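Local coordinates for post-proline cleaving enzyme (Rickettsia typhi, PDB 4HVT), which probably cleaves short peptides on the carboxyl side of proline, as a serine peptidase of the prolyl oligopeptidase family, at residues 585-590 with 700-705; 638-643 with 671-676. All coordinates share one frame; numbering follows the deposited sequence.

Interaction 1: residues 585-590 with 700-705; sequences AVACEV and TFFANA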
ATOM      1  N   ALA A 585       9.478  13.130  20.071  1.00 18.80           N
ATOM      2  CA  ALA A 585      10.224  12.285  19.137  1.00 17.96           C
ATOM      3  C   ALA A 585       9.444  12.110  17.809  1.00 16.78           C
ATOM      4  O   ALA A 585       8.205  12.222  17.740  1.00 16.12           O
ATOM      5  CB  ALA A 585      10.522  10.916  19.733  1.00 17.95           C
ATOM      6  N   VAL A 586      10.227  11.958  16.774  1.00 16.16           N
ATOM      7  CA  VAL A 586       9.707  11.832  15.427  1.00 15.47           C
ATOM      8  C   VAL A 586      10.429  10.714  14.654  1.00 15.25           C
ATOM      9  O   VAL A 586      11.644  10.594  14.718  1.00 15.78           O
ATOM     10  CB  VAL A 586       9.907  13.129  14.648  1.00 15.46           C
ATOM     11  CG1 VAL A 586       9.256  13.036  13.281  1.00 14.74           C
ATOM     12  CG2 VAL A 586       9.334  14.358  15.356  1.00 15.81           C
ATOM     13  N   ALA A 587       9.677   9.921  13.895  1.00 14.72           N
ATOM     14  CA  ALA A 587      10.252   9.026  12.878  1.00 14.29           C
ATOM     15  C   ALA A 587       9.675   9.406  11.508  1.00 13.75           C
ATOM     16  O   ALA A 587       8.480   9.398  11.311  1.00 13.21           O
ATOM     17  CB  ALA A 587      10.012   7.573  13.231  1.00 14.26           C
ATOM     18  N   CYS A 588      10.569   9.876  10.637  1.00 13.76           N
ATOM     19  CA  CYS A 588      10.299  10.353   9.304  1.00 13.63           C
ATOM     20  C   CYS A 588      10.829   9.288   8.354  1.00 13.74           C
ATOM     21  O   CYS A 588      12.041   9.208   8.079  1.00 14.08           O
ATOM     22  CB  CYS A 588      11.032  11.651   9.157  1.00 13.82           C
ATOM     23  SG  CYS A 588      10.724  12.489   7.597  1.00 13.11           S
ATOM     24  N   GLU A 589       9.929   8.441   7.876  1.00 13.53           N
ATOM     25  CA  GLU A 589      10.346   7.227   7.200  1.00 13.88           C
ATOM     26  C   GLU A 589      10.146   7.345   5.690  1.00 13.13           C
ATOM     27  O   GLU A 589       9.064   7.777   5.257  1.00 12.74           O
ATOM     28  CB  GLU A 589       9.522   6.054   7.699  1.00 14.73           C
ATOM     29  CG  GLU A 589       9.514   5.915   9.194  1.00 16.56           C
ATOM     30  CD  GLU A 589       8.692   4.740   9.641  1.00 17.15           C
ATOM     31  OE1 GLU A 589       9.117   3.572   9.417  1.00 17.53           O
ATOM     32  OE2 GLU A 589       7.599   4.998  10.223  1.00 20.77           O
ATOM     33  N   VAL A 590      11.168   6.947   4.913  1.00 12.87           N
ATOM     34  CA  VAL A 590      11.187   6.968   3.431  1.00 12.88           C
ATOM     35  C   VAL A 590      10.368   8.135   2.900  1.00 11.98           C
ATOM     36  O   VAL A 590       9.418   7.946   2.168  1.00 11.93           O
ATOM     37  CB  VAL A 590      10.832   5.637   2.787  1.00 13.11           C
ATOM     38  CG1 VAL A 590      11.893   4.596   3.107  1.00 13.68           C
ATOM     39  CG2 VAL A 590       9.479   5.143   3.255  1.00 12.94           C
ATOM     40  N   THR A 700      13.644   0.900  19.298  1.00 18.80           N
ATOM     41  CA  THR A 700      14.648   1.254  20.282  1.00 19.91           C
ATOM     42  C   THR A 700      14.664   2.776  20.378  1.00 19.84           C
ATOM     43  O   THR A 700      14.640   3.314  21.488  1.00 19.92           O
ATOM     44  CB  THR A 700      16.023   0.650  19.947  1.00 20.65           C
ATOM     45  OG1 THR A 700      15.917  -0.784  19.905  1.00 20.53           O
ATOM     46  CG2 THR A 700      17.065   1.072  21.001  1.00 21.65           C
ATOM     47  N   PHE A 701      14.631   3.450  19.223  1.00 19.13           N
ATOM     48  CA  PHE A 701      14.643   4.917  19.175  1.00 19.02           C
ATOM     49  C   PHE A 701      13.477   5.491  20.027  1.00 18.62           C
ATOM     50  O   PHE A 701      13.659   6.401  20.825  1.00 18.93           O
ATOM     51  CB  PHE A 701      14.613   5.421  17.701  1.00 18.55           C
ATOM     52  CG  PHE A 701      14.236   6.858  17.557  1.00 18.35           C
ATOM     53  CD1 PHE A 701      15.165   7.878  17.810  1.00 19.44           C
ATOM     54  CD2 PHE A 701      12.971   7.213  17.184  1.00 17.95           C
ATOM     55  CE1 PHE A 701      14.793   9.200  17.649  1.00 19.10           C
ATOM     56  CE2 PHE A 701      12.595   8.531  17.061  1.00 18.06           C
ATOM     57  CZ  PHE A 701      13.507   9.520  17.309  1.00 18.63           C
ATOM     58  N   PHE A 702      12.275   4.981  19.835  1.00 17.95           N
ATOM     59  CA  PHE A 702      11.110   5.549  20.501  1.00 17.64           C
ATOM     60  C   PHE A 702      11.093   5.183  21.941  1.00 18.63           C
ATOM     61  O   PHE A 702      10.702   5.989  22.779  1.00 19.15           O
ATOM     62  CB  PHE A 702       9.816   5.106  19.803  1.00 16.75           C
ATOM     63  CG  PHE A 702       9.453   5.974  18.623  1.00 15.91           C
ATOM     64  CD1 PHE A 702       9.188   7.312  18.819  1.00 15.93           C
ATOM     65  CD2 PHE A 702       9.250   5.408  17.341  1.00 15.32           C
ATOM     66  CE1 PHE A 702       8.816   8.139  17.769  1.00 15.67           C
ATOM     67  CE2 PHE A 702       8.872   6.220  16.303  1.00 14.76           C
ATOM     68  CZ  PHE A 702       8.668   7.592  16.517  1.00 15.10           C
ATOM     69  N   ALA A 703      11.490   3.950  22.241  1.00 19.14           N
ATOM     70  CA  ALA A 703      11.456   3.483  23.629  1.00 19.69           C
ATOM     71  C   ALA A 703      12.432   4.325  24.437  1.00 20.78           C
ATOM     72  O   ALA A 703      12.126   4.752  25.579  1.00 20.67           O
ATOM     73  CB  ALA A 703      11.835   2.039  23.707  1.00 19.80           C
ATOM     74  N   ASN A 704      13.589   4.596  23.858  1.00 21.14           N
ATOM     75  CA  ASN A 704      14.602   5.378  24.549  1.00 22.29           C
ATOM     76  C   ASN A 704      14.236   6.871  24.651  1.00 22.75           C
ATOM     77  O   ASN A 704      14.443   7.492  25.720  1.00 23.89           O
ATOM     78  CB  ASN A 704      15.936   5.187  23.841  1.00 22.62           C
ATOM     79  CG  ASN A 704      17.056   5.966  24.470  1.00 23.51           C
ATOM     80  OD1 ASN A 704      17.735   5.499  25.459  1.00 25.33           O
ATOM     81  ND2 ASN A 704      17.287   7.149  23.947  1.00 23.23           N
ATOM     82  N   ALA A 705      13.699   7.431  23.568  1.00 21.96           N
ATOM     83  CA  ALA A 705      13.288   8.835  23.524  1.00 22.43           C
ATOM     84  C   ALA A 705      12.110   9.173  24.445  1.00 23.01           C
ATOM     85  O   ALA A 705      12.090  10.269  25.073  1.00 24.66           O
ATOM     86  CB  ALA A 705      12.991   9.279  22.078  1.00 21.71           C
TER
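Ala585 and Ala587 point their methyl groups from strand 585-589 at helix 688-706. Both methyls meet the Phe702 ring, and Ala585 CB also reaches Phe701 CZ at 4.1 Å. Phe702 CE2 lies 3.5 Å from Ala587 CB, and Phe702 CE1 lies 3.8 Å from Ala585 CB. Phe702 leaves the helix to one side of the strand. Its chi1 of -85° puts CG beside the backbone N, and CE1, CZ and CE2 are the ring atoms that reach the strand. CZ comes to 3.6 Å from the backbone atom Ala587 N. Phe701 CD2 sits over the centre of the Phe702 ring, 3.9 Å above its plane. The Phe701 ring approaches the strand backbone, with CE2 3.3 Å from Val586 O. Ala705, one turn on from Phe701, meets Ala585 methyl to methyl, CB to CB at 3.8 Å. The helix runs nearly antiparallel to the strand, at 168°. It packs on one face of the alpha/beta-hydrolase sheet, with Leu698 and Leu706 also touching the strand's side chains. The side chains meet by van der Waals contact. The polar atom close to a ring, Val586 O, is engaged within the sheet by the backbone of strand 640-646.

Interaction 2: residues 638-643 with 671-676; sequences YPTVLI and KTYFLE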
ATOM      1  N   TYR A 638      14.542  21.166  17.780  1.00 24.02           N
ATOM      2  CA  TYR A 638      13.476  20.273  17.247  1.00 23.20           C
ATOM      3  C   TYR A 638      13.437  18.983  18.062  1.00 22.94           C
ATOM      4  O   TYR A 638      14.413  18.605  18.723  1.00 23.86           O
ATOM      5  CB  TYR A 638      13.702  20.060  15.738  1.00 22.84           C
ATOM      6  CG  TYR A 638      13.518  21.334  14.985  1.00 23.17           C
ATOM      7  CD1 TYR A 638      12.246  21.863  14.790  1.00 23.17           C
ATOM      8  CD2 TYR A 638      14.618  22.066  14.479  1.00 23.77           C
ATOM      9  CE1 TYR A 638      12.064  23.062  14.111  1.00 23.52           C
ATOM     10  CE2 TYR A 638      14.446  23.258  13.824  1.00 24.03           C
ATOM     11  CZ  TYR A 638      13.188  23.765  13.649  1.00 23.95           C
ATOM     12  OH  TYR A 638      13.040  24.961  12.973  1.00 26.72           O
ATOM     13  N   PRO A 639      12.272  18.296  18.036  1.00 22.42           N
ATOM     14  CA  PRO A 639      12.226  16.998  18.690  1.00 22.35           C
ATOM     15  C   PRO A 639      13.213  16.092  17.957  1.00 22.12           C
ATOM     16  O   PRO A 639      13.395  16.255  16.739  1.00 21.14           O
ATOM     17  CB  PRO A 639      10.776  16.534  18.512  1.00 21.64           C
ATOM     18  CG  PRO A 639      10.155  17.442  17.555  1.00 21.40           C
ATOM     19  CD  PRO A 639      11.021  18.674  17.387  1.00 21.60           C
ATOM     20  N   THR A 640      13.841  15.185  18.711  1.00 22.43           N
ATOM     21  CA  THR A 640      14.765  14.188  18.176  1.00 22.08           C
ATOM     22  C   THR A 640      14.036  13.408  17.105  1.00 20.61           C
ATOM     23  O   THR A 640      12.884  13.038  17.296  1.00 19.47           O
ATOM     24  CB  THR A 640      15.281  13.228  19.268  1.00 23.50           C
ATOM     25  OG1 THR A 640      16.305  12.372  18.752  1.00 24.73           O
ATOM     26  CG2 THR A 640      14.186  12.413  19.954  1.00 23.72           C
ATOM     27  N   VAL A 641      14.708  13.203  15.983  1.00 19.92           N
ATOM     28  CA  VAL A 641      14.081  12.606  14.830  1.00 18.84           C
ATOM     29  C   VAL A 641      14.938  11.471  14.292  1.00 18.64           C
ATOM     30  O   VAL A 641      16.172  11.563  14.219  1.00 18.85           O
ATOM     31  CB  VAL A 641      13.768  13.637  13.725  1.00 18.87           C
ATOM     32  CG1 VAL A 641      14.997  14.408  13.355  1.00 19.98           C
ATOM     33  CG2 VAL A 641      13.190  12.979  12.480  1.00 17.84           C
ATOM     34  N   LEU A 642      14.271  10.385  13.909  1.00 18.01           N
ATOM     35  CA  LEU A 642      14.874   9.282  13.171  1.00 18.09           C
ATOM     36  C   LEU A 642      14.442   9.403  11.715  1.00 17.14           C
ATOM     37  O   LEU A 642      13.274   9.492  11.435  1.00 16.49           O
ATOM     38  CB  LEU A 642      14.358   7.925  13.722  1.00 18.63           C
ATOM     39  CG  LEU A 642      14.774   6.672  12.927  1.00 19.12           C
ATOM     40  CD1 LEU A 642      16.285   6.512  12.861  1.00 20.08           C
ATOM     41  CD2 LEU A 642      14.241   5.377  13.573  1.00 19.70           C
ATOM     42  N   ILE A 643      15.410   9.507  10.802  1.00 16.98           N
ATOM     43  CA  ILE A 643      15.114   9.711   9.365  1.00 16.36           C
ATOM     44  C   ILE A 643      15.562   8.467   8.642  1.00 16.34           C
ATOM     45  O   ILE A 643      16.669   7.973   8.849  1.00 16.37           O
ATOM     46  CB  ILE A 643      15.898  10.893   8.827  1.00 16.60           C
ATOM     47  CG1 ILE A 643      15.565  12.218   9.563  1.00 16.75           C
ATOM     48  CG2 ILE A 643      15.611  11.025   7.374  1.00 15.83           C
ATOM     49  CD1 ILE A 643      16.559  13.361   9.329  1.00 17.09           C
ATOM     50  N   LYS A 671      18.886  16.590  17.891  1.00 26.37           N
ATOM     51  CA  LYS A 671      19.552  15.296  17.784  1.00 26.84           C
ATOM     52  C   LYS A 671      18.833  14.491  16.711  1.00 24.45           C
ATOM     53  O   LYS A 671      17.618  14.429  16.760  1.00 24.28           O
ATOM     54  CB  LYS A 671      19.438  14.587  19.116  1.00 28.54           C
ATOM     55  CG  LYS A 671      20.085  13.232  19.227  1.00 30.55           C
ATOM     56  CD  LYS A 671      21.574  13.301  19.330  1.00 34.05           C
ATOM     57  CE  LYS A 671      22.150  11.899  19.210  1.00 36.01           C
ATOM     58  NZ  LYS A 671      23.595  11.863  19.522  1.00 37.97           N
ATOM     59  N   THR A 672      19.564  13.985  15.724  1.00 23.27           N
ATOM     60  CA  THR A 672      18.960  13.170  14.624  1.00 22.33           C
ATOM     61  C   THR A 672      19.676  11.819  14.514  1.00 22.13           C
ATOM     62  O   THR A 672      20.906  11.728  14.800  1.00 22.79           O
ATOM     63  CB  THR A 672      19.059  13.814  13.241  1.00 22.08           C
ATOM     64  OG1 THR A 672      20.428  13.790  12.838  1.00 23.40           O
ATOM     65  CG2 THR A 672      18.531  15.235  13.251  1.00 22.48           C
ATOM     66  N   TYR A 673      18.902  10.828  14.050  1.00 21.23           N
ATOM     67  CA  TYR A 673      19.310   9.463  13.805  1.00 21.10           C
ATOM     68  C   TYR A 673      18.926   9.246  12.345  1.00 20.45           C
ATOM     69  O   TYR A 673      17.880   9.700  11.927  1.00 21.06           O
ATOM     70  CB  TYR A 673      18.568   8.485  14.786  1.00 21.18           C
ATOM     71  CG  TYR A 673      19.025   8.683  16.229  1.00 22.25           C
ATOM     72  CD1 TYR A 673      20.102   7.980  16.712  1.00 23.00           C
ATOM     73  CD2 TYR A 673      18.388   9.589  17.090  1.00 22.75           C
ATOM     74  CE1 TYR A 673      20.571   8.170  18.005  1.00 24.09           C
ATOM     75  CE2 TYR A 673      18.858   9.794  18.384  1.00 23.95           C
ATOM     76  CZ  TYR A 673      19.932   9.064  18.828  1.00 24.56           C
ATOM     77  OH  TYR A 673      20.419   9.222  20.109  1.00 25.98           O
ATOM     78  N   PHE A 674      19.811   8.633  11.586  1.00 20.32           N
ATOM     79  CA  PHE A 674      19.664   8.439  10.152  1.00 19.80           C
ATOM     80  C   PHE A 674      20.020   7.012   9.793  1.00 19.88           C
ATOM     81  O   PHE A 674      21.070   6.530  10.208  1.00 20.66           O
ATOM     82  CB  PHE A 674      20.581   9.430   9.452  1.00 20.31           C
ATOM     83  CG  PHE A 674      20.600   9.306   7.960  1.00 20.02           C
ATOM     84  CD1 PHE A 674      19.611   9.918   7.207  1.00 19.19           C
ATOM     85  CD2 PHE A 674      21.549   8.513   7.325  1.00 20.25           C
ATOM     86  CE1 PHE A 674      19.579   9.788   5.813  1.00 18.92           C
ATOM     87  CE2 PHE A 674      21.550   8.392   5.929  1.00 19.84           C
ATOM     88  CZ  PHE A 674      20.558   9.022   5.175  1.00 19.39           C
ATOM     89  N   LEU A 675      19.189   6.376   8.945  1.00 19.32           N
ATOM     90  CA  LEU A 675      19.370   4.997   8.514  1.00 19.13           C
ATOM     91  C   LEU A 675      19.080   4.939   7.013  1.00 18.72           C
ATOM     92  O   LEU A 675      17.913   5.137   6.572  1.00 18.04           O
ATOM     93  CB  LEU A 675      18.413   4.049   9.239  1.00 19.28           C
ATOM     94  CG  LEU A 675      18.630   3.893  10.756  1.00 20.25           C
ATOM     95  CD1 LEU A 675      17.454   3.167  11.295  1.00 20.45           C
ATOM     96  CD2 LEU A 675      19.861   3.081  11.014  1.00 21.26           C
ATOM     97  N   GLU A 676      20.118   4.628   6.253  1.00 18.90           N
ATOM     98  CA  GLU A 676      19.990   4.483   4.820  1.00 19.27           C
ATOM     99  C   GLU A 676      20.157   3.005   4.477  1.00 19.44           C
ATOM    100  O   GLU A 676      21.211   2.432   4.717  1.00 20.29           O
ATOM    101  CB  GLU A 676      20.974   5.341   4.041  1.00 20.17           C
ATOM    102  CG  GLU A 676      20.814   5.057   2.524  1.00 20.22           C
ATOM    103  CD  GLU A 676      21.333   6.101   1.613  1.00 21.03           C
ATOM    104  OE1 GLU A 676      22.360   5.808   0.931  1.00 22.06           O
ATOM    105  OE2 GLU A 676      20.797   7.232   1.610  1.00 21.60           O
TER
HETATM  106  O   HOH W   1      16.363  17.099  19.515  1.00 21.02           O
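Val641, Leu642 and Ile643 pair in parallel with Thr672, Tyr673 and Phe674, the two strand axes only 5° apart. Strand 640-646 uses Val641 and Ile643 toward this neighbour: Val641 N donates to Lys671 O and Ile643 N to Tyr673 O (2.7 Å), while Val641 O accepts from Tyr673 N (2.8 Å) and Ile643 O from Leu675 N.

On one face, Val641 and Thr672 run alongside each other in the same direction, with Val641 CG1 3.6 Å from Thr672 CG2. Thr672 OG1 is hydrogen-bonded to Glu661 of helix 655-664. Ile643 and Phe674 are on this face too, and Ile643 CG2 approaches Phe674 CD1 at 4.2 Å. The strands and helix 655-664 form a beta-alpha-beta unit of the alpha/beta-hydrolase fold, and the helix packs on this face. Strand 672-677 is the last of the sheet within the chain.

The other face carries Leu642 and Tyr673, whose side chains lie roughly perpendicular. Leu642 CD1 touches Tyr673 CB at 3.6 Å and reaches on to Leu675 CD1 at 3.9 Å. Tyr673 CG lies beside the backbone N (chi1 -68°), and the CE2 edge of the ring comes up to Thr640. Thr640 OG1 lies in the ring plane, 3.6 Å from Tyr673 CE2. Thr46 of helix 34-51 also touches Tyr673. A water donates to Tyr638 O and accepts from Lys671 N.

Interactions 1 and 2 belong to one sheet and share a border. Strand 640-646 lies between strand 585-589 of interaction 1 and strand 672-677 of interaction 2. Probable hydrogen bonds from Leu642 N to Val586 O and from Cys588 N to Leu642 O join them. Phe701 CZ also packs on Leu642 N, so the helix of interaction 1 reaches over the middle strand. Interaction 1 is the buried one. It sets a helix on a sheet face through apolar side chains. Interaction 2 is at the sheet's end and only partly buried. It joins strand to strand by backbone hydrogen bonds, with apolar side chains packed on both faces and the exposed Lys671 at the end where the water sits.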